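Local coordinates for protein arylamine n-acetyltransferase NAT (Mycobacterium tuberculosis, PDB 4BGF) that probably transfers an acetyl group from acetyl-coenzyme A to the amino group of arylamine substrates, at residues Q108-L113 / T175-T180; Y69-N74 / I187-A192; P20-L25 / G122-D127. All coordinates share one frame; numbering follows the deposited sequence.

Interaction 1 (Q108-L113 / T175-T180)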
# COMPACT_ATOMS: atom_id res chain seq x y z
N GLN A 108 9.87 -4.79 11.68
CA GLN A 108 9.63 -5.16 10.28
C GLN A 108 8.18 -5.34 9.97
O GLN A 108 7.74 -6.45 9.86
CB GLN A 108 10.38 -6.42 9.93
CG GLN A 108 11.81 -6.15 9.67
CD GLN A 108 12.56 -7.38 9.32
OE1 GLN A 108 12.30 -8.44 9.87
NE2 GLN A 108 13.49 -7.26 8.39
N THR A 109 7.45 -4.25 9.86
CA THR A 109 6.00 -4.29 9.75
C THR A 109 5.57 -3.70 8.41
O THR A 109 4.44 -3.27 8.25
CB THR A 109 5.29 -3.53 10.91
OG1 THR A 109 5.78 -2.20 11.01
CG2 THR A 109 5.47 -4.23 12.25
N HIS A 110 6.51 -3.63 7.48
CA HIS A 110 6.19 -3.41 6.09
C HIS A 110 6.56 -4.65 5.23
O HIS A 110 7.44 -5.42 5.58
CB HIS A 110 6.87 -2.15 5.57
CG HIS A 110 6.49 -1.81 4.17
ND1 HIS A 110 5.19 -1.54 3.81
CD2 HIS A 110 7.22 -1.74 3.04
CE1 HIS A 110 5.13 -1.30 2.52
NE2 HIS A 110 6.35 -1.41 2.03
N THR A 111 5.84 -4.84 4.14
CA THR A 111 6.09 -5.94 3.25
C THR A 111 5.90 -5.41 1.85
O THR A 111 5.01 -4.60 1.61
CB THR A 111 5.14 -7.12 3.56
OG1 THR A 111 5.54 -8.28 2.80
CG2 THR A 111 3.73 -6.80 3.25
N LEU A 112 6.78 -5.84 0.95
CA LEU A 112 6.68 -5.55 -0.47
C LEU A 112 6.94 -6.88 -1.25
O LEU A 112 7.02 -7.95 -0.65
CB LEU A 112 7.70 -4.48 -0.86
CG LEU A 112 9.19 -4.83 -0.63
CD1 LEU A 112 10.04 -4.13 -1.59
CD2 LEU A 112 9.69 -4.57 0.80
N LEU A 113 7.11 -6.80 -2.57
CA LEU A 113 7.27 -7.98 -3.45
C LEU A 113 8.48 -7.83 -4.32
O LEU A 113 8.81 -6.72 -4.73
CB LEU A 113 6.09 -8.15 -4.40
CG LEU A 113 4.73 -8.09 -3.75
CD1 LEU A 113 3.66 -8.18 -4.84
CD2 LEU A 113 4.59 -9.16 -2.67
N THR A 175 14.02 8.88 2.01
CA THR A 175 14.13 7.45 2.26
C THR A 175 12.83 6.90 2.86
O THR A 175 12.36 7.36 3.89
CB THR A 175 15.34 7.12 3.17
OG1 THR A 175 16.56 7.52 2.52
CG2 THR A 175 15.41 5.65 3.44
N LEU A 176 12.24 5.94 2.18
CA LEU A 176 10.94 5.43 2.58
C LEU A 176 11.08 4.28 3.57
O LEU A 176 10.55 4.33 4.68
CB LEU A 176 10.17 5.01 1.34
CG LEU A 176 10.13 6.14 0.32
CD1 LEU A 176 9.41 5.68 -0.92
CD2 LEU A 176 9.49 7.42 0.88
N TYR A 177 11.83 3.27 3.16
CA TYR A 177 12.04 2.09 3.97
C TYR A 177 13.30 1.33 3.59
O TYR A 177 13.92 1.58 2.56
CB TYR A 177 10.83 1.18 3.89
CG TYR A 177 10.43 0.72 2.50
CD1 TYR A 177 11.19 -0.20 1.80
CD2 TYR A 177 9.29 1.19 1.92
CE1 TYR A 177 10.82 -0.62 0.57
CE2 TYR A 177 8.91 0.77 0.68
CZ TYR A 177 9.68 -0.14 0.02
OH TYR A 177 9.28 -0.57 -1.22
N GLU A 178 13.67 0.41 4.46
CA GLU A 178 14.85 -0.43 4.26
C GLU A 178 14.45 -1.92 4.33
O GLU A 178 13.59 -2.30 5.11
CB GLU A 178 15.93 -0.08 5.29
CG GLU A 178 15.48 -0.21 6.73
CD GLU A 178 16.38 0.52 7.71
OE1 GLU A 178 17.49 0.91 7.31
OE2 GLU A 178 15.97 0.70 8.87
N PHE A 179 15.07 -2.74 3.48
CA PHE A 179 14.70 -4.15 3.35
C PHE A 179 15.86 -5.03 2.92
O PHE A 179 16.87 -4.54 2.42
CB PHE A 179 13.54 -4.31 2.38
CG PHE A 179 13.88 -3.97 0.95
CD1 PHE A 179 13.99 -2.65 0.55
CD2 PHE A 179 14.08 -4.97 0.01
CE1 PHE A 179 14.29 -2.32 -0.74
CE2 PHE A 179 14.39 -4.64 -1.30
CZ PHE A 179 14.48 -3.32 -1.67
N THR A 180 15.70 -6.34 3.13
CA THR A 180 16.57 -7.33 2.51
C THR A 180 15.75 -8.15 1.57
O THR A 180 14.53 -8.16 1.65
CB THR A 180 17.24 -8.27 3.53
OG1 THR A 180 16.26 -9.16 4.09
CG2 THR A 180 17.92 -7.49 4.64
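H110 puts CD2 over one face of the Y177 ring, the two rings meeting obliquely. CD2 sits 3.7 Å above the Y177 ring plane, offset toward the rim. H110 NE2 comes to 3.6 Å from Y177 CE2. The two planes meet at 43°. With CG anti to the backbone N (chi1 -175°), the H110 ring leans from its strand onto the tyrosine. H110 NE2 is hydrogen-bonded to D127 OD2, which helps fix the rotation of the ring. C70, H110 and D127 are consistent with the Cys-His-Asp triad of this family.

L112 completes the packed side. Its CD1 is 3.7 Å from Y177 OH and also lies over a face of the F179 ring. Its CD2 reaches F179 CB less closely, at 4.2 Å. The other side is looser. Q108 and T180 are partly exposed and make no close contact across the segments. E178 points away.

The short runs 110-113 and 175-179 lie at 78° to each other and are not paired. Strand 87-95 lies between their strands in the sheet. T109 and H110 form a classic beta bulge opposite A93. F130 meets both H110 and Y177 edge-to-face, and helix 70-83 brings C70 against H110.

Interaction 2 (Y69-N74 / I187-A192)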
# COMPACT_ATOMS: atom_id res chain seq x y z
N TYR A 69 -4.29 -2.29 4.42
CA TYR A 69 -2.92 -1.81 4.53
C TYR A 69 -1.88 -2.74 3.83
O TYR A 69 -2.25 -3.54 2.99
CB TYR A 69 -2.60 -1.44 6.00
CG TYR A 69 -2.35 -2.54 7.07
CD1 TYR A 69 -2.37 -3.90 6.80
CD2 TYR A 69 -2.04 -2.16 8.38
CE1 TYR A 69 -2.11 -4.86 7.82
CE2 TYR A 69 -1.79 -3.08 9.38
CZ TYR A 69 -1.81 -4.43 9.10
OH TYR A 69 -1.55 -5.32 10.12
N CYS A 70 -0.58 -2.62 4.13
CA CYS A 70 0.46 -3.27 3.30
C CYS A 70 0.37 -4.80 3.10
O CYS A 70 0.67 -5.29 2.05
CB CYS A 70 1.87 -2.87 3.77
SG CYS A 70 2.50 -3.51 5.34
N PHE A 71 -0.05 -5.54 4.11
CA PHE A 71 -0.08 -7.00 4.04
C PHE A 71 -1.25 -7.48 3.25
O PHE A 71 -1.24 -8.56 2.68
CB PHE A 71 -0.16 -7.60 5.45
CG PHE A 71 1.07 -7.40 6.26
CD1 PHE A 71 2.16 -8.21 6.09
CD2 PHE A 71 1.12 -6.39 7.19
CE1 PHE A 71 3.30 -8.04 6.86
CE2 PHE A 71 2.25 -6.21 7.93
CZ PHE A 71 3.35 -7.06 7.76
N GLU A 72 -2.28 -6.65 3.23
CA GLU A 72 -3.49 -6.92 2.49
C GLU A 72 -3.33 -6.53 1.02
O GLU A 72 -3.78 -7.25 0.12
CB GLU A 72 -4.66 -6.17 3.14
CG GLU A 72 -4.87 -6.53 4.62
CD GLU A 72 -5.94 -5.68 5.31
OE1 GLU A 72 -5.64 -4.55 5.71
OE2 GLU A 72 -7.09 -6.15 5.45
N HIS A 73 -2.69 -5.39 0.78
CA HIS A 73 -2.49 -4.89 -0.55
C HIS A 73 -1.50 -5.80 -1.20
O HIS A 73 -1.79 -6.38 -2.22
CB HIS A 73 -1.98 -3.45 -0.54
CG HIS A 73 -3.06 -2.39 -0.57
ND1 HIS A 73 -3.79 -2.09 -1.70
CD2 HIS A 73 -3.50 -1.53 0.38
CE1 HIS A 73 -4.64 -1.11 -1.44
NE2 HIS A 73 -4.48 -0.75 -0.19
N ASN A 74 -0.33 -5.94 -0.60
CA ASN A 74 0.75 -6.65 -1.25
C ASN A 74 0.59 -8.16 -1.16
O ASN A 74 1.20 -8.89 -1.92
CB ASN A 74 2.11 -6.22 -0.71
CG ASN A 74 2.56 -4.92 -1.28
OD1 ASN A 74 2.19 -4.56 -2.40
ND2 ASN A 74 3.38 -4.23 -0.55
N ILE A 187 3.95 -17.21 7.53
CA ILE A 187 3.76 -17.19 8.95
C ILE A 187 4.41 -15.92 9.53
O ILE A 187 3.82 -15.26 10.37
CB ILE A 187 4.20 -18.50 9.62
CG1 ILE A 187 4.06 -18.44 11.13
CG2 ILE A 187 5.61 -18.86 9.29
CD1 ILE A 187 2.68 -18.31 11.61
N ASP A 188 5.57 -15.53 9.02
CA ASP A 188 6.26 -14.39 9.56
C ASP A 188 5.58 -13.07 9.21
O ASP A 188 5.66 -12.11 9.97
CB ASP A 188 7.72 -14.35 9.13
CG ASP A 188 8.54 -15.55 9.61
OD1 ASP A 188 8.17 -16.31 10.54
OD2 ASP A 188 9.63 -15.71 9.05
N LEU A 189 4.94 -12.98 8.05
CA LEU A 189 4.12 -11.84 7.69
C LEU A 189 2.87 -11.77 8.58
O LEU A 189 2.42 -10.71 8.93
CB LEU A 189 3.70 -11.98 6.23
CG LEU A 189 4.84 -12.24 5.27
CD1 LEU A 189 4.20 -12.38 3.96
CD2 LEU A 189 5.83 -11.11 5.24
N LYS A 190 2.32 -12.92 8.94
CA LYS A 190 1.22 -12.98 9.89
C LYS A 190 1.62 -12.42 11.26
O LYS A 190 0.86 -11.68 11.88
CB LYS A 190 0.76 -14.42 10.02
CG LYS A 190 -0.45 -14.63 10.87
CD LYS A 190 -0.87 -16.11 10.94
CE LYS A 190 -2.11 -16.31 11.78
NZ LYS A 190 -1.93 -15.74 13.08
N VAL A 191 2.81 -12.77 11.72
CA VAL A 191 3.34 -12.31 13.00
C VAL A 191 3.52 -10.79 13.02
O VAL A 191 3.21 -10.13 14.01
CB VAL A 191 4.66 -13.03 13.32
CG1 VAL A 191 5.40 -12.39 14.45
CG2 VAL A 191 4.36 -14.46 13.70
N ALA A 192 4.00 -10.26 11.90
CA ALA A 192 4.21 -8.82 11.74
C ALA A 192 2.90 -8.07 11.65
O ALA A 192 2.70 -7.03 12.31
CB ALA A 192 5.03 -8.58 10.49
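F71 reaches from the first turn of helix 70-83 to L189 and A192 on helix 186-198. Its ring carries the first helix's share of the contact. CG stands anti to the carbonyl carbon (chi1 -68°), and this sends the ring across the gap. The CE1 and CZ end does the touching. F71 CZ meets A192 CB at 3.5 Å, a close fit of ring to methyl.

L189 offers backbone as well as side chain. F71 CE1 is 3.5 Å from L189 O and 4.0 Å from L189 CB. Both the L189 oxygen and the A192 methyl approach the ring obliquely. A192 lies one turn after D188, and its N bonds to D188 O at 3.1 Å. The short A192 side chain probably helps the ring come close to the L189 carbonyl.

Y69, the N-cap residue, adds a polar tie nearby: its OH bonds to S193 OG. Y69 N bonds to E72 OE1 at 2.9 Å, meeting the anti side of the carboxylate 34° out of its plane. E72 OE2 pairs with K60.

No hydrogen bond joins the two segments themselves. F71 CE1 lies near the L189 carbonyl oxygen, which may add a small electrostatic attraction. The chemistry is otherwise apolar, so the first turn of helix 70-83, which carries C70, meets helix 186-198 mainly by packing.

Interaction 3 (P20-L25 / G122-D127)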
# COMPACT_ATOMS: atom_id res chain seq x y z
N PRO A 20 2.14 -12.64 -18.41
CA PRO A 20 3.14 -12.14 -17.47
C PRO A 20 4.26 -11.38 -18.17
O PRO A 20 5.37 -11.90 -18.37
CB PRO A 20 3.66 -13.41 -16.83
CG PRO A 20 3.56 -14.40 -17.89
CD PRO A 20 2.29 -14.08 -18.64
N THR A 21 3.95 -10.14 -18.54
CA THR A 21 4.88 -9.24 -19.22
C THR A 21 5.13 -8.08 -18.25
O THR A 21 4.41 -7.93 -17.27
CB THR A 21 4.26 -8.66 -20.55
OG1 THR A 21 3.48 -7.50 -20.25
CG2 THR A 21 3.35 -9.65 -21.23
N LEU A 22 6.12 -7.25 -18.54
CA LEU A 22 6.37 -6.00 -17.81
C LEU A 22 5.21 -4.99 -17.86
O LEU A 22 4.86 -4.40 -16.84
CB LEU A 22 7.63 -5.33 -18.37
CG LEU A 22 8.07 -4.00 -17.76
CD1 LEU A 22 8.13 -4.03 -16.23
CD2 LEU A 22 9.43 -3.70 -18.29
N ASP A 23 4.62 -4.81 -19.04
CA ASP A 23 3.59 -3.79 -19.23
C ASP A 23 2.27 -4.14 -18.59
O ASP A 23 1.54 -3.27 -18.13
CB ASP A 23 3.37 -3.58 -20.69
CG ASP A 23 4.65 -3.48 -21.41
OD1 ASP A 23 5.19 -4.54 -21.78
OD2 ASP A 23 5.13 -2.33 -21.50
N VAL A 24 1.95 -5.41 -18.57
CA VAL A 24 0.84 -5.83 -17.75
C VAL A 24 1.17 -5.56 -16.26
O VAL A 24 0.30 -5.21 -15.48
CB VAL A 24 0.53 -7.29 -18.03
CG1 VAL A 24 -0.46 -7.82 -17.04
CG2 VAL A 24 -0.02 -7.40 -19.43
N LEU A 25 2.43 -5.68 -15.87
CA LEU A 25 2.77 -5.46 -14.48
C LEU A 25 2.58 -3.97 -14.18
O LEU A 25 2.03 -3.60 -13.16
CB LEU A 25 4.20 -5.93 -14.18
CG LEU A 25 4.68 -5.77 -12.73
CD1 LEU A 25 3.93 -6.68 -11.77
CD2 LEU A 25 6.18 -5.99 -12.65
N GLY A 122 15.62 -9.40 -14.89
CA GLY A 122 15.98 -9.68 -13.52
C GLY A 122 14.72 -9.60 -12.67
O GLY A 122 13.62 -9.86 -13.16
N CYS A 123 14.87 -9.23 -11.40
CA CYS A 123 13.75 -9.10 -10.47
C CYS A 123 13.27 -7.64 -10.40
O CYS A 123 14.07 -6.72 -10.41
CB CYS A 123 14.20 -9.63 -9.10
SG CYS A 123 13.26 -9.09 -7.64
N TYR A 124 11.96 -7.44 -10.36
CA TYR A 124 11.39 -6.11 -10.20
C TYR A 124 10.76 -6.00 -8.84
O TYR A 124 10.08 -6.91 -8.40
CB TYR A 124 10.30 -5.80 -11.25
CG TYR A 124 10.82 -5.50 -12.64
CD1 TYR A 124 11.29 -4.25 -12.95
CD2 TYR A 124 10.84 -6.47 -13.62
CE1 TYR A 124 11.77 -3.96 -14.19
CE2 TYR A 124 11.31 -6.20 -14.87
CZ TYR A 124 11.79 -4.94 -15.15
OH TYR A 124 12.27 -4.63 -16.40
N LEU A 125 10.98 -4.86 -8.20
CA LEU A 125 10.25 -4.53 -7.01
C LEU A 125 8.84 -4.04 -7.32
O LEU A 125 8.64 -3.21 -8.20
CB LEU A 125 11.04 -3.48 -6.26
CG LEU A 125 10.59 -2.97 -4.89
CD1 LEU A 125 11.76 -2.23 -4.29
CD2 LEU A 125 9.35 -2.06 -4.88
N VAL A 126 7.86 -4.55 -6.57
CA VAL A 126 6.47 -4.13 -6.67
C VAL A 126 5.95 -3.83 -5.25
O VAL A 126 6.14 -4.61 -4.32
CB VAL A 126 5.61 -5.20 -7.42
CG1 VAL A 126 4.13 -4.80 -7.50
CG2 VAL A 126 6.18 -5.47 -8.79
N ASP A 127 5.33 -2.66 -5.07
CA ASP A 127 4.80 -2.26 -3.76
C ASP A 127 3.57 -1.35 -3.90
O ASP A 127 3.72 -0.16 -4.15
CB ASP A 127 5.88 -1.54 -2.93
CG ASP A 127 5.47 -1.38 -1.49
OD1 ASP A 127 4.35 -1.77 -1.16
OD2 ASP A 127 6.27 -0.87 -0.69
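L22 sets its CD1 methyl over one face of the Y124 ring. This is a CH-pi contact: L22 CD1 is 4.1 Å from the Y124 ring centroid and 18° off the normal. The other branch goes to the ring's polar end, with L22 CD2 3.5 Å from Y124 OH. CG anti to the backbone N (chi1 179°) carries both methyls out to the tyrosine.

One turn on, L25 meets V126. L25 CD1 and CD2 both lie 3.9 Å from V126 CG2, so the leucine fork straddles one methyl. L25 CD2 also touches Y124 CB, more loosely, at 4.4 Å.

Further out, T21 caps the helix: V24 N bonds to T21 OG1 at 3.1 Å and is almost straight at 178°. Y124 OH bonds to R140 NH2, and the F117 ring meets the Y124 ring. Both probably help place the tyrosine.

The contact joins the start of helix 22-35 to strand 124-126, which runs between strands 110-116 and 139-140. L125 points away from the helix and packs on L112, Y177 and F179. D127, just after the strand, bonds through OD1 to N74 of helix 70-83. P138 also packs against L25.

Overall arrangement
From the N terminus, the chain first lays down 20-25. Interaction 3 closes the loop from there to 122-127 and ties an early helix to the large sheet. Segment 69-74 comes within that loop. Interaction 2 joins it to 187-192, two helices far apart in sequence. Interaction 1 links 108-113 to 175-180 and is nested wholly inside the loop of interaction 2. Interaction 3 crosses both others: it starts before both of their loops, and 122-127 falls inside both. Interactions 1 and 3 share the sheet, where strands 110-116 and 124-126 are neighbours. Each contact holds one member of the probable C70, H110 and D127 triad, and N74 bonds to T111.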